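Local coordinates for copper-containing nitrite reductase (Hyphomicrobium denitrificans 1NES1, PDB 6TFO), which reduces nitrite to nitric oxide at copper centres, probably with electrons supplied by a cytochrome c, and works as a homotrimer of three-domain subunits, at the interface of chains A and B. Numbering follows the deposited sequence. Chains: chain A/B, Copper-containing nitrite reductase.

The interface of chains A and B. Residues chain A 442-443; chain B 229-230, 234-235, 249-251.
A:Met443 reaches from the C-terminal tail of one subunit into a cleft of its neighbour, lined by B:Thr230, B:Ala235 and B:Phe251. The partner surface belongs to the cupredoxin-type multicopper oxidase domain of chain B, and since the enzyme is a homotrimer, the tail probably helps tie subunits together. The short strand 443-445 lies antiparallel to strand 246-252 of chain B; a bridge pairs A:Met443 with B:Phe251, and the tail may thereby add to the edge of the sheet.

Packing is tight around the methionine. Its CG stands anti to the backbone N (chi1 -174°), which sends the thioether away from its own strand and down between the loop at B:Thr230 and strand 246-252. A bend at the last torsion (chi3 -76°) then turns the terminal methyl toward the floor of the cleft. There CE lies 3.3 Å from the backbone carbonyl O of B:Thr230 and meets the methyl CB of B:Ala229 at 3.7 Å. From the strand side, the CB of B:Phe251 touches the same methyl at 3.8 Å. The phenyl ring of B:Phe251 continues past this point, and one of its faces carries B:Ala229 CB near the rim, which backs up the methyl's seat. The sulfur SD rests over the 3-10 helix 232-238, 3.9 Å from B:Ala235 CA. With an alanine here, the sulfur and methyl would be gone, which would probably open a gap against B:Thr230, B:Ala229, B:Ala235 and B:Phe251 and weaken the tail's anchorage.

Towards B:Val249 the side chains meet more loosely, CG2 approaching A:Met443 CG at 4.0 Å at a slant, although the backbones stay close, with B:Thr250 O 3.3 Å from A:Met443 CA. A:Ile442 is also close but buries little: its backbone O lies 3.2 Å from B:Phe251 CA and its CG2 branch meets the carbonyl O of B:Thr230 at 3.4 Å, while the longer CG1-CD1 arm points away from the cleft.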
loop_
_atom_site.group_PDB
_atom_site.type_symbol
_atom_site.label_atom_id
_atom_site.label_comp_id
_atom_site.label_asym_id
_atom_site.label_seq_id
_atom_site.Cartn_x
_atom_site.Cartn_y
_atom_site.Cartn_z
ATOM N N ILE A 442 51.033 -25.656 -22.973
ATOM C CA ILE A 442 49.720 -25.183 -23.520
ATOM C C ILE A 442 49.180 -24.006 -22.678
ATOM O O ILE A 442 48.610 -23.063 -23.274
ATOM C CB ILE A 442 48.708 -26.349 -23.631
ATOM C CG1 ILE A 442 49.062 -27.252 -24.815
ATOM C CG2 ILE A 442 47.269 -25.834 -23.709
ATOM C CD1 ILE A 442 48.143 -28.430 -25.003
ATOM N N MET A 443 49.349 -24.050 -21.354
ATOM C CA MET A 443 49.026 -22.915 -20.444
ATOM C C MET A 443 49.861 -23.025 -19.162
ATOM O O MET A 443 49.835 -24.117 -18.545
ATOM C CB MET A 443 47.535 -22.920 -20.091
ATOM C CG MET A 443 47.094 -21.723 -19.286
ATOM S SD MET A 443 45.293 -21.635 -19.198
ATOM C CE MET A 443 44.937 -21.027 -20.849
ATOM N N ALA B 229 41.702 -19.635 -25.569
ATOM C CA ALA B 229 42.761 -20.313 -24.789
ATOM C C ALA B 229 42.237 -21.643 -24.232
ATOM O O ALA B 229 41.038 -21.732 -23.879
ATOM C CB ALA B 229 43.240 -19.418 -23.676
ATOM N N THR B 230 43.136 -22.620 -24.111
ATOM C CA THR B 230 42.860 -23.986 -23.618
ATOM C C THR B 230 43.547 -24.173 -22.264
ATOM O O THR B 230 44.784 -24.074 -22.210
ATOM C CB THR B 230 43.298 -25.019 -24.666
ATOM O OG1 THR B 230 42.646 -24.653 -25.886
ATOM C CG2 THR B 230 42.954 -26.447 -24.296
ATOM N N GLY B 234 40.167 -20.588 -18.973
ATOM C CA GLY B 234 40.609 -19.893 -20.199
ATOM C C GLY B 234 41.671 -18.842 -19.897
ATOM O O GLY B 234 41.707 -17.817 -20.636
ATOM N N ALA B 235 42.500 -19.098 -18.864
ATOM C CA ALA B 235 43.596 -18.233 -18.346
ATOM C C ALA B 235 43.181 -17.560 -17.019
ATOM O O ALA B 235 44.084 -17.055 -16.299
ATOM C CB ALA B 235 44.020 -17.202 -19.375
ATOM N N VAL B 249 50.533 -14.905 -17.655
ATOM C CA VAL B 249 50.189 -16.283 -18.115
ATOM C C VAL B 249 50.680 -16.429 -19.564
ATOM O O VAL B 249 50.618 -15.439 -20.326
ATOM C CB VAL B 249 48.678 -16.557 -17.972
ATOM C CG1 VAL B 249 47.842 -15.649 -18.861
ATOM C CG2 VAL B 249 48.328 -18.014 -18.227
ATOM N N THR B 250 51.183 -17.605 -19.939
ATOM C CA THR B 250 51.493 -17.948 -21.349
ATOM C C THR B 250 50.513 -19.030 -21.792
ATOM O O THR B 250 50.171 -19.904 -20.963
ATOM C CB THR B 250 52.962 -18.357 -21.513
ATOM O OG1 THR B 250 53.832 -17.329 -21.013
ATOM C CG2 THR B 250 53.282 -18.620 -22.965
ATOM N N PHE B 251 50.020 -18.944 -23.023
ATOM C CA PHE B 251 49.101 -19.966 -23.599
ATOM C C PHE B 251 49.272 -19.990 -25.126
ATOM O O PHE B 251 49.588 -18.918 -25.724
ATOM C CB PHE B 251 47.651 -19.722 -23.149
ATOM C CG PHE B 251 46.987 -18.507 -23.754
ATOM C CD1 PHE B 251 46.346 -18.593 -24.976
ATOM C CD2 PHE B 251 46.993 -17.283 -23.105
ATOM C CE1 PHE B 251 45.736 -17.484 -25.543
ATOM C CE2 PHE B 251 46.385 -16.173 -23.673
ATOM C CZ PHE B 251 45.771 -16.269 -24.899
#